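Local coordinates for surface-associated protein CshB (Streptococcus gordonii, PDB 6YZG) that probably mediates bacterial adhesion to host ligands such as fibronectin, this piece containing the second non-repetitive domain of the longer cell-wall protein, at residues T24-I29 with V34-V39; A8-L13 with G17-G22; L112-P115 with N120-V123. All coordinates share one frame; numbering follows the deposited sequence.

Contact 1 of 3, residues T24-I29 with V34-V39; sequences TFTKEI and VVTLTV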
ATOM      1  N   THR A  24     -11.222 -24.398  20.178  1.00  9.91           N
ATOM      2  CA  THR A  24     -12.436 -24.255  19.373  1.00 10.25           C
ATOM      3  C   THR A  24     -12.965 -22.823  19.381  1.00 10.13           C
ATOM      4  O   THR A  24     -12.830 -22.062  20.371  1.00 10.90           O
ATOM      5  CB  THR A  24     -13.563 -25.213  19.821  1.00 11.05           C
ATOM      6  OG1 THR A  24     -13.986 -24.850  21.159  1.00 12.70           O
ATOM      7  CG2 THR A  24     -13.132 -26.639  19.656  1.00 12.28           C
ATOM      8  N   PHE A  25     -13.625 -22.492  18.264  1.00  9.60           N
ATOM      9  CA  PHE A  25     -14.388 -21.239  18.097  1.00 11.00           C
ATOM     10  C   PHE A  25     -15.786 -21.702  17.708  1.00 11.38           C
ATOM     11  O   PHE A  25     -15.911 -22.424  16.691  1.00 11.24           O
ATOM     12  CB  PHE A  25     -13.800 -20.296  17.040  1.00 10.67           C
ATOM     13  CG  PHE A  25     -14.628 -19.081  16.756  1.00 11.03           C
ATOM     14  CD1 PHE A  25     -15.637 -19.132  15.806  1.00 12.13           C
ATOM     15  CD2 PHE A  25     -14.428 -17.923  17.503  1.00 14.03           C
ATOM     16  CE1 PHE A  25     -16.434 -18.026  15.596  1.00 14.11           C
ATOM     17  CE2 PHE A  25     -15.212 -16.796  17.239  1.00 14.39           C
ATOM     18  CZ  PHE A  25     -16.210 -16.883  16.301  1.00 13.50           C
ATOM     19  N   THR A  26     -16.841 -21.280  18.388  1.00 10.46           N
ATOM     20  CA  THR A  26     -18.192 -21.712  18.079  1.00 10.93           C
ATOM     21  C   THR A  26     -19.143 -20.509  18.069  1.00 12.10           C
ATOM     22  O   THR A  26     -19.082 -19.668  18.956  1.00 13.85           O
ATOM     23  CB  THR A  26     -18.663 -22.690  19.174  1.00 13.08           C
ATOM     24  OG1 THR A  26     -17.707 -23.728  19.423  1.00 14.20           O
ATOM     25  CG2 THR A  26     -19.993 -23.267  18.747  1.00 15.68           C
ATOM     26  N   LYS A  27     -19.964 -20.392  17.044  1.00 11.18           N
ATOM     27  CA  LYS A  27     -20.884 -19.254  16.915  1.00 11.76           C
ATOM     28  C   LYS A  27     -22.158 -19.746  16.226  1.00 12.34           C
ATOM     29  O   LYS A  27     -22.111 -20.358  15.147  1.00 11.55           O
ATOM     30  CB  LYS A  27     -20.253 -18.102  16.130  1.00 12.84           C
ATOM     31  CG  LYS A  27     -21.182 -16.900  15.884  1.00 13.90           C
ATOM     32  CD  LYS A  27     -21.525 -16.136  17.113  1.00 15.67           C
ATOM     33  CE  LYS A  27     -22.475 -14.985  16.785  1.00 16.18           C
ATOM     34  NZ  LYS A  27     -22.791 -14.142  17.960  1.00 18.61           N
ATOM     35  N   GLU A  28     -23.305 -19.369  16.803  1.00 12.70           N
ATOM     36  CA  GLU A  28     -24.575 -19.484  16.099  1.00 11.82           C
ATOM     37  C   GLU A  28     -24.743 -18.243  15.240  1.00 11.90           C
ATOM     38  O   GLU A  28     -25.078 -17.172  15.745  1.00 13.42           O
ATOM     39  CB  GLU A  28     -25.714 -19.661  17.118  1.00 13.19           C
ATOM     40  CG  GLU A  28     -27.054 -20.036  16.504  1.00 14.29           C
ATOM     41  CD  GLU A  28     -28.140 -20.356  17.525  1.00 17.22           C
ATOM     42  OE1 GLU A  28     -27.878 -20.332  18.785  1.00 21.67           O
ATOM     43  OE2 GLU A  28     -29.279 -20.561  17.032  1.00 20.37           O
ATOM     44  N   ILE A  29     -24.398 -18.367  13.977  1.00 12.06           N
ATOM     45  CA  ILE A  29     -24.266 -17.199  13.063  1.00 13.43           C
ATOM     46  C   ILE A  29     -25.611 -16.696  12.566  1.00 16.23           C
ATOM     47  O   ILE A  29     -25.658 -15.554  12.070  1.00 18.54           O
ATOM     48  CB  ILE A  29     -23.314 -17.519  11.903  1.00 14.39           C
ATOM     49  CG1 ILE A  29     -23.873 -18.660  11.064  1.00 14.86           C
ATOM     50  CG2 ILE A  29     -21.927 -17.750  12.449  1.00 14.98           C
ATOM     51  CD1 ILE A  29     -23.107 -18.892   9.768  1.00 15.53           C
ATOM     52  N   VAL A  34     -25.163 -23.255  13.424  1.00 11.21           N
ATOM     53  CA  VAL A  34     -24.017 -23.243  14.351  1.00 11.15           C
ATOM     54  C   VAL A  34     -22.770 -23.657  13.571  1.00 11.62           C
ATOM     55  O   VAL A  34     -22.763 -24.749  12.963  1.00 11.53           O
ATOM     56  CB  VAL A  34     -24.193 -24.157  15.574  1.00 12.90           C
ATOM     57  CG1 VAL A  34     -22.923 -24.049  16.436  1.00 15.08           C
ATOM     58  CG2 VAL A  34     -25.458 -23.767  16.338  1.00 13.74           C
ATOM     59  N   VAL A  35     -21.749 -22.825  13.658  1.00 11.08           N
ATOM     60  CA  VAL A  35     -20.440 -23.186  13.075  1.00 11.51           C
ATOM     61  C   VAL A  35     -19.448 -23.406  14.194  1.00 11.15           C
ATOM     62  O   VAL A  35     -19.397 -22.671  15.194  1.00 11.85           O
ATOM     63  CB  VAL A  35     -19.957 -22.099  12.109  1.00 14.00           C
ATOM     64  CG1 VAL A  35     -20.876 -21.923  10.928  1.00 14.62           C
ATOM     65  CG2 VAL A  35     -19.699 -20.791  12.763  1.00 18.81           C
ATOM     66  N   THR A  36     -18.664 -24.461  14.020  1.00 12.06           N
ATOM     67  CA  THR A  36     -17.630 -24.789  15.003  1.00 12.32           C
ATOM     68  C   THR A  36     -16.333 -24.929  14.242  1.00 12.03           C
ATOM     69  O   THR A  36     -16.266 -25.780  13.302  1.00 14.35           O
ATOM     70  CB  THR A  36     -17.921 -26.079  15.758  1.00 13.77           C
ATOM     71  OG1 THR A  36     -19.224 -25.991  16.392  1.00 16.27           O
ATOM     72  CG2 THR A  36     -16.869 -26.348  16.795  1.00 16.54           C
ATOM     73  N   LEU A  37     -15.316 -24.188  14.616  1.00 10.51           N
ATOM     74  CA  LEU A  37     -13.962 -24.287  14.083  1.00 10.99           C
ATOM     75  C   LEU A  37     -13.123 -24.960  15.165  1.00 10.78           C
ATOM     76  O   LEU A  37     -13.181 -24.568  16.352  1.00 13.19           O
ATOM     77  CB  LEU A  37     -13.315 -22.934  13.804  1.00 11.94           C
ATOM     78  CG  LEU A  37     -14.084 -21.931  12.962  1.00 16.53           C
ATOM     79  CD1 LEU A  37     -13.229 -20.709  12.673  1.00 14.67           C
ATOM     80  CD2 LEU A  37     -14.785 -22.482  11.765  1.00 19.73           C
ATOM     81  N   THR A  38     -12.323 -25.936  14.776  1.00 10.08           N
ATOM     82  CA  THR A  38     -11.375 -26.580  15.690  1.00 10.21           C
ATOM     83  C   THR A  38      -9.975 -26.467  15.112  1.00  9.64           C
ATOM     84  O   THR A  38      -9.809 -26.781  13.929  1.00 10.25           O
ATOM     85  CB  THR A  38     -11.683 -28.066  15.899  1.00 10.68           C
ATOM     86  OG1 THR A  38     -13.047 -28.221  16.349  1.00 12.96           O
ATOM     87  CG2 THR A  38     -10.768 -28.694  16.918  1.00 11.43           C
ATOM     88  N   VAL A  39      -9.019 -25.984  15.890  1.00  9.78           N
ATOM     89  CA  VAL A  39      -7.632 -25.914  15.400  1.00 10.00           C
ATOM     90  C   VAL A  39      -7.056 -27.304  15.234  1.00 11.05           C
ATOM     91  O   VAL A  39      -6.985 -28.066  16.247  1.00 11.79           O
ATOM     92  CB  VAL A  39      -6.773 -25.057  16.305  1.00 10.67           C
ATOM     93  CG1 VAL A  39      -5.373 -25.060  15.780  1.00 11.54           C
ATOM     94  CG2 VAL A  39      -7.327 -23.665  16.486  1.00 11.42           C
TER

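Contact 2 of 3, residues A8-L13 with G17-G22; sequences ASWKNL and GGLKVG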
ATOM      1  N   ALA A   8     -16.207 -15.226  24.602  1.00 16.67           N
ATOM      2  CA  ALA A   8     -17.020 -16.387  25.010  1.00 15.30           C
ATOM      3  C   ALA A   8     -17.205 -17.400  23.864  1.00 14.21           C
ATOM      4  O   ALA A   8     -17.612 -18.544  24.104  1.00 14.94           O
ATOM      5  CB  ALA A   8     -18.353 -15.916  25.522  1.00 18.54           C
ATOM      6  N   SER A   9     -16.824 -17.040  22.627  1.00 13.44           N
ATOM      7  CA  SER A   9     -16.921 -17.960  21.469  1.00 12.26           C
ATOM      8  C   SER A   9     -15.739 -18.953  21.485  1.00 10.32           C
ATOM      9  O   SER A   9     -15.832 -19.975  20.787  1.00 10.92           O
ATOM     10  CB  SER A   9     -16.912 -17.243  20.165  1.00 13.65           C
ATOM     11  OG  SER A   9     -18.049 -16.408  20.004  1.00 16.70           O
ATOM     12  N   TRP A  10     -14.682 -18.690  22.223  1.00 10.89           N
ATOM     13  CA  TRP A  10     -13.469 -19.498  22.275  1.00 11.80           C
ATOM     14  C   TRP A  10     -13.461 -20.449  23.456  1.00 12.48           C
ATOM     15  O   TRP A  10     -13.862 -20.021  24.577  1.00 15.34           O
ATOM     16  CB  TRP A  10     -12.227 -18.626  22.329  1.00 11.96           C
ATOM     17  CG  TRP A  10     -12.030 -17.782  21.102  1.00 12.66           C
ATOM     18  CD1 TRP A  10     -12.334 -16.461  20.938  1.00 13.70           C
ATOM     19  CD2 TRP A  10     -11.390 -18.203  19.896  1.00 12.71           C
ATOM     20  NE1 TRP A  10     -11.950 -16.053  19.677  1.00 14.57           N
ATOM     21  CE2 TRP A  10     -11.364 -17.077  19.019  1.00 11.84           C
ATOM     22  CE3 TRP A  10     -10.869 -19.404  19.462  1.00 12.30           C
ATOM     23  CZ2 TRP A  10     -10.847 -17.186  17.709  1.00 13.23           C
ATOM     24  CZ3 TRP A  10     -10.359 -19.517  18.189  1.00 13.04           C
ATOM     25  CH2 TRP A  10     -10.338 -18.417  17.323  1.00 12.46           C
ATOM     26  N   LYS A  11     -12.990 -21.637  23.225  1.00 11.02           N
ATOM     27  CA  LYS A  11     -12.693 -22.614  24.322  1.00 11.14           C
ATOM     28  C   LYS A  11     -11.331 -23.219  24.110  1.00 13.28           C
ATOM     29  O   LYS A  11     -10.869 -23.381  22.962  1.00 12.33           O
ATOM     30  CB  LYS A  11     -13.705 -23.751  24.414  1.00 12.54           C
ATOM     31  CG  LYS A  11     -15.100 -23.294  24.661  1.00 14.17           C
ATOM     32  CD  LYS A  11     -15.274 -22.901  26.138  1.00 15.64           C
ATOM     33  CE  LYS A  11     -16.728 -22.614  26.473  1.00 17.90           C
ATOM     34  NZ  LYS A  11     -17.193 -21.429  25.690  1.00 23.40           N
ATOM     35  N   ASN A  12     -10.700 -23.634  25.228  1.00 13.32           N
ATOM     36  CA  ASN A  12      -9.469 -24.419  25.175  1.00 13.67           C
ATOM     37  C   ASN A  12      -8.341 -23.623  24.512  1.00 13.73           C
ATOM     38  O   ASN A  12      -7.584 -24.197  23.719  1.00 14.37           O
ATOM     39  CB  ASN A  12      -9.679 -25.764  24.488  1.00 13.76           C
ATOM     40  CG  ASN A  12      -8.586 -26.772  24.763  1.00 13.80           C
ATOM     41  OD1 ASN A  12      -7.915 -26.645  25.786  1.00 17.40           O
ATOM     42  ND2 ASN A  12      -8.368 -27.679  23.842  1.00 15.12           N
ATOM     43  N   LEU A  13      -8.157 -22.399  24.986  1.00 14.93           N
ATOM     44  CA  LEU A  13      -7.022 -21.537  24.617  1.00 15.11           C
ATOM     45  C   LEU A  13      -5.788 -21.912  25.422  1.00 18.86           C
ATOM     46  O   LEU A  13      -5.905 -22.538  26.470  1.00 19.74           O
ATOM     47  CB  LEU A  13      -7.357 -20.078  24.859  1.00 15.57           C
ATOM     48  CG  LEU A  13      -8.466 -19.503  23.992  1.00 16.45           C
ATOM     49  CD1 LEU A  13      -8.971 -18.181  24.548  1.00 18.50           C
ATOM     50  CD2 LEU A  13      -8.110 -19.359  22.530  1.00 17.05           C
ATOM     51  N   GLY A  17      -3.811 -17.051  26.142  1.00 24.20           N
ATOM     52  CA  GLY A  17      -5.107 -16.744  25.541  1.00 24.84           C
ATOM     53  C   GLY A  17      -5.089 -16.900  24.022  1.00 20.18           C
ATOM     54  O   GLY A  17      -5.896 -16.287  23.348  1.00 22.08           O
ATOM     55  N   GLY A  18      -4.117 -17.625  23.502  1.00 20.43           N
ATOM     56  CA  GLY A  18      -4.061 -17.873  22.061  1.00 18.10           C
ATOM     57  C   GLY A  18      -4.380 -19.312  21.675  1.00 15.59           C
ATOM     58  O   GLY A  18      -4.621 -20.196  22.552  1.00 15.57           O
ATOM     59  N   LEU A  19      -4.348 -19.553  20.378  1.00 13.41           N
ATOM     60  CA  LEU A  19      -4.797 -20.843  19.843  1.00 12.55           C
ATOM     61  C   LEU A  19      -3.733 -21.886  20.130  1.00 11.43           C
ATOM     62  O   LEU A  19      -2.535 -21.681  19.949  1.00 13.42           O
ATOM     63  CB  LEU A  19      -5.060 -20.737  18.332  1.00 13.38           C
ATOM     64  CG  LEU A  19      -6.457 -20.218  17.964  1.00 14.42           C
ATOM     65  CD1 LEU A  19      -6.851 -18.944  18.649  1.00 15.81           C
ATOM     66  CD2 LEU A  19      -6.530 -20.036  16.451  1.00 14.88           C
ATOM     67  N   LYS A  20      -4.231 -23.084  20.370  1.00 12.14           N
ATOM     68  CA  LYS A  20      -3.425 -24.322  20.392  1.00 11.79           C
ATOM     69  C   LYS A  20      -4.203 -25.399  19.613  1.00 10.48           C
ATOM     70  O   LYS A  20      -5.359 -25.174  19.288  1.00 11.17           O
ATOM     71  CB  LYS A  20      -3.116 -24.826  21.807  1.00 12.69           C
ATOM     72  CG  LYS A  20      -4.302 -25.123  22.705  1.00 16.20           C
ATOM     73  CD  LYS A  20      -3.820 -25.249  24.126  1.00 21.90           C
ATOM     74  CE  LYS A  20      -4.747 -26.044  24.969  1.00 29.63           C
ATOM     75  NZ  LYS A  20      -3.930 -26.720  26.009  1.00 26.63           N
ATOM     76  N   VAL A  21      -3.562 -26.517  19.317  1.00 11.43           N
ATOM     77  CA  VAL A  21      -4.277 -27.631  18.702  1.00 11.92           C
ATOM     78  C   VAL A  21      -5.395 -28.080  19.646  1.00 12.44           C
ATOM     79  O   VAL A  21      -5.126 -28.274  20.829  1.00 13.41           O
ATOM     80  CB  VAL A  21      -3.321 -28.747  18.274  1.00 12.19           C
ATOM     81  CG1 VAL A  21      -4.063 -29.973  17.791  1.00 13.46           C
ATOM     82  CG2 VAL A  21      -2.374 -28.228  17.198  1.00 12.85           C
ATOM     83  N   GLY A  22      -6.621 -28.077  19.156  1.00 11.53           N
ATOM     84  CA  GLY A  22      -7.806 -28.421  19.947  1.00 12.33           C
ATOM     85  C   GLY A  22      -8.554 -27.217  20.450  1.00 11.75           C
ATOM     86  O   GLY A  22      -9.625 -27.383  21.065  1.00 12.53           O
TER
HETATM   87  O   HOH W   1      -6.249 -29.657  23.052  1.00 19.59           O
HETATM   88  O   HOH W   2      -5.936 -28.397  26.662  1.00 36.84           O

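Contact 3 of 3, residues L112-P115 with N120-V123; sequences LVYP and NWGV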
ATOM      1  N   LEU A 112      -8.295 -12.596  12.576  1.00 10.51           N
ATOM      2  CA  LEU A 112      -7.437 -13.475  13.363  1.00 11.38           C
ATOM      3  C   LEU A 112      -5.983 -13.150  13.030  1.00 12.21           C
ATOM      4  O   LEU A 112      -5.652 -13.052  11.864  1.00 12.61           O
ATOM      5  CB  LEU A 112      -7.779 -14.916  13.027  1.00 14.10           C
ATOM      6  CG  LEU A 112      -7.282 -15.962  14.012  1.00 15.13           C
ATOM      7  CD1 LEU A 112      -8.110 -15.890  15.303  1.00 15.96           C
ATOM      8  CD2 LEU A 112      -7.334 -17.348  13.394  1.00 16.17           C
ATOM      9  N   VAL A 113      -5.184 -12.878  14.050  1.00 11.42           N
ATOM     10  CA  VAL A 113      -3.830 -12.341  13.803  1.00 11.89           C
ATOM     11  C   VAL A 113      -2.762 -13.129  14.564  1.00 10.73           C
ATOM     12  O   VAL A 113      -3.059 -13.885  15.402  1.00 11.45           O
ATOM     13  CB  VAL A 113      -3.777 -10.853  14.214  1.00 13.41           C
ATOM     14  CG1 VAL A 113      -4.652  -9.964  13.343  1.00 15.37           C
ATOM     15  CG2 VAL A 113      -4.122 -10.666  15.684  1.00 14.49           C
ATOM     16  N   TYR A 114      -1.521 -12.895  14.175  1.00 12.03           N
ATOM     17  CA  TYR A 114      -0.303 -13.451  14.822  1.00 10.98           C
ATOM     18  C   TYR A 114       0.443 -12.169  15.156  1.00 12.99           C
ATOM     19  O   TYR A 114       1.189 -11.728  14.320  1.00 13.33           O
ATOM     20  CB  TYR A 114       0.432 -14.356  13.837  1.00  9.91           C
ATOM     21  CG  TYR A 114       1.472 -15.262  14.433  1.00  9.97           C
ATOM     22  CD1 TYR A 114       1.134 -16.230  15.358  1.00 10.73           C
ATOM     23  CD2 TYR A 114       2.778 -15.186  14.001  1.00 11.20           C
ATOM     24  CE1 TYR A 114       2.082 -17.095  15.847  1.00 10.59           C
ATOM     25  CE2 TYR A 114       3.739 -16.030  14.492  1.00 10.48           C
ATOM     26  CZ  TYR A 114       3.388 -16.994  15.411  1.00 10.62           C
ATOM     27  OH  TYR A 114       4.318 -17.836  15.882  1.00 12.23           O
ATOM     28  N   PRO A 115       0.183 -11.582  16.341  1.00 13.02           N
ATOM     29  CA  PRO A 115       0.492 -10.190  16.599  1.00 14.97           C
ATOM     30  C   PRO A 115       1.908  -9.674  16.842  1.00 16.15           C
ATOM     31  O   PRO A 115       2.100  -8.898  17.702  1.00 17.37           O
ATOM     32  CB  PRO A 115      -0.519  -9.841  17.695  1.00 15.35           C
ATOM     33  CG  PRO A 115      -0.547 -11.071  18.504  1.00 15.10           C
ATOM     34  CD  PRO A 115      -0.506 -12.192  17.473  1.00 13.63           C
ATOM     35  N   ASN A 120       6.361 -16.251   9.809  1.00  8.01           N
ATOM     36  CA  ASN A 120       5.994 -17.301   8.843  1.00  7.85           C
ATOM     37  C   ASN A 120       5.184 -18.299   9.661  1.00  8.23           C
ATOM     38  O   ASN A 120       5.703 -18.979  10.568  1.00  8.68           O
ATOM     39  CB  ASN A 120       7.251 -17.948   8.265  1.00  9.29           C
ATOM     40  CG  ASN A 120       7.006 -19.137   7.367  1.00  9.58           C
ATOM     41  OD1 ASN A 120       6.042 -19.198   6.625  1.00  9.85           O
ATOM     42  ND2 ASN A 120       7.981 -20.057   7.334  1.00 11.31           N
ATOM     43  N   TRP A 121       3.875 -18.297   9.419  1.00  8.13           N
ATOM     44  CA  TRP A 121       2.934 -19.037  10.301  1.00  7.94           C
ATOM     45  C   TRP A 121       1.783 -19.585   9.492  1.00  8.38           C
ATOM     46  O   TRP A 121       1.509 -19.107   8.369  1.00  8.35           O
ATOM     47  CB  TRP A 121       2.424 -18.167  11.467  1.00  8.47           C
ATOM     48  CG  TRP A 121       1.576 -17.014  11.071  1.00  8.99           C
ATOM     49  CD1 TRP A 121       1.979 -15.765  10.682  1.00  8.68           C
ATOM     50  CD2 TRP A 121       0.140 -16.905  11.102  1.00  8.74           C
ATOM     51  NE1 TRP A 121       0.930 -14.908  10.525  1.00 10.44           N
ATOM     52  CE2 TRP A 121      -0.225 -15.591  10.778  1.00  9.55           C
ATOM     53  CE3 TRP A 121      -0.869 -17.807  11.451  1.00  9.47           C
ATOM     54  CZ2 TRP A 121      -1.549 -15.141  10.766  1.00  9.92           C
ATOM     55  CZ3 TRP A 121      -2.184 -17.369  11.420  1.00 10.08           C
ATOM     56  CH2 TRP A 121      -2.506 -16.069  11.088  1.00 10.81           C
ATOM     57  N   GLY A 122       1.014 -20.472  10.116  1.00  8.95           N
ATOM     58  CA  GLY A 122      -0.253 -20.911   9.498  1.00  8.81           C
ATOM     59  C   GLY A 122      -1.127 -21.570  10.525  1.00 10.85           C
ATOM     60  O   GLY A 122      -0.705 -21.870  11.661  1.00 10.51           O
ATOM     61  N   VAL A 123      -2.353 -21.759  10.135  1.00  9.88           N
ATOM     62  CA  VAL A 123      -3.386 -22.438  10.950  1.00 10.55           C
ATOM     63  C   VAL A 123      -4.259 -23.259  10.026  1.00 10.76           C
ATOM     64  O   VAL A 123      -4.625 -22.765   8.936  1.00 10.79           O
ATOM     65  CB  VAL A 123      -4.219 -21.433  11.758  1.00 10.31           C
ATOM     66  CG1 VAL A 123      -4.912 -20.377  10.910  1.00  9.83           C
ATOM     67  CG2 VAL A 123      -5.139 -22.199  12.716  1.00 11.09           C
TER

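Contact 1 of 3, residues T24-I29 with V34-V39
Phe25 and Leu37 face each other as a hydrogen-bonded pair in an antiparallel beta hairpin, whose arms 24-29 and 34-39 run with 173° between their directions. Phe25 N donates to Leu37 O (2.9 Å), and Leu37 N answers to Phe25 O (2.8 Å). Lys27 and Val35 repeat the exchange two residues nearer the turn. The hairpin illustrates how one ladder can serve two unlike surfaces. The buried side is the face of Phe25, Val35 and Leu37. At the turn end Ile29 CG2 meets Val35 CG2 at 3.8 Å, the two side chains crossing at about a right angle. A chi1 of -63° sets Val35 CG2 between its own backbone N and carbonyl carbon, from where it also reaches to 3.4 Å from Lys27 O. Val264, Phe262 and Met260 of the second subunit pack on Ile29, Val35 and Leu37 respectively, while the Phe25 ring has edge-to-face partners in Trp10 and Phe4. Lys27 starts on this face, but its chain leads away from the partner strand. The other face, carrying Thr24, Thr26, Glu28, Val34, Thr36 and Thr38, is more open to solvent, although its threonines still touch. Glu28 CG approaches Val34 CG2 at only 4.1 Å, its carboxylate OE2 instead accepting a bond from Gly32 N in the turn. Thr24 and Thr38 lie side by side and point the same way, as do Thr26 and Thr36. With chi1 at -50°, Thr26 turns its methyl CG2 anti to the backbone N, 3.7 Å from Thr36 OG1 and 3.8 Å from Val34 CG1.

Contact 2 of 3, residues A8-L13 with G17-G22
Asn12 ND2 is the donor that closes this loop: it gives one bond to Gly22 O at 3.1 Å and a second, of 3.0 Å, to a water that in turn donates to Val21 O. The direct bond is fairly straight at hydrogen (159°), and Gly22 O lies close to the plane of the Asn12 amide. Seen from the acceptor the geometry is less usual, because ND2 sits above the Gly22 carbonyl plane and not on a lone pair. The other end of the amide is engaged as well. A second water donates to Asn12 OD1 (2.8 Å) and accepts from Lys20 NZ (2.7 Å), bridging two groups that do not bond directly. The lysine chain, extended beyond CG, crosses the asparagine at about a right angle and brings its CE to 3.3 Å from Asn12 OD1. These partners suit the amide in this orientation, ND2 toward Gly22 O and OD1 toward the water shared with Lys20 NZ; its reach depends on chi1 of -163°, which carries CG away from the backbone N. Apart from these polar bonds, the two segments meet through apolar side chains: Leu19 CD1 rests 3.6 Å from Trp10 CZ3 and 4.1 Å from Leu13 CD2. The indole nitrogen of Trp10 is satisfied by Phe4 O. Thr23 OG1 adds a further tie between the two sides, hydrogen-bonded to both Asn12 O and Lys20 N. The example is one of a wide loop joining neighbouring antiparallel strands, 10-11 and 24-30, closed by side-chain and water bonds in place of a continued backbone ladder.

Contact 3 of 3, residues L112-P115 with N120-V123
An offset aromatic stack fastens the loop segment 112-115 to strand 119-131, with Tyr114 laid against Trp121. The tyrosine ring and the five-membered ring of the indole have centroids 4.4 Å apart, and their planes are inclined by 27°. Because the two side chains slide past each other in opposite directions, each also offers its CB to the other's face. Tyr114 CB stands 3.5 Å from the centroid of the indole five-membered ring, almost on the ring normal, while Trp121 CB lies 4.0 Å from the centroid of the phenol ring. Tyr114 CB comes to 3.4 Å from both Trp121 CE2 and NE1. Tyr114 CG lies anti to its backbone N (chi1 -165°), whereas Trp121 CG sits between its backbone N and carbonyl carbon (66°); together these bring the rings into reciprocal overlap, in which no hydrogen bond takes part. Around this buried stack, Pro84 and Val87 of nearby loops touch Tyr114, and Val250 of the second subunit packs on Trp121. Residues 120-123 also pair with an antiparallel strand of that subunit, carrying the sheet across the interface.

From the N terminus, contact 2 comes first, closing the loop that leads out of strand 10-11 and back toward strand 24-30. Contact 1 follows at once, folding strand 24-30 onto 33-41 about a tight turn. Much later in the chain, contact 3 closes the short approach to strand 119-131. The three stand in series, none nested in or crossing another, yet they converge on one antiparallel sheet. Lys11 and Ser9 of contact 2 probably hydrogen-bond to Thr24 and Thr26 of contact 1. Val39 meets Val123 between contacts 1 and 3, and Leu112 of contact 3 packs against Trp10 and Leu19 of contact 2. Contacts 1 and 3 additionally touch the second subunit.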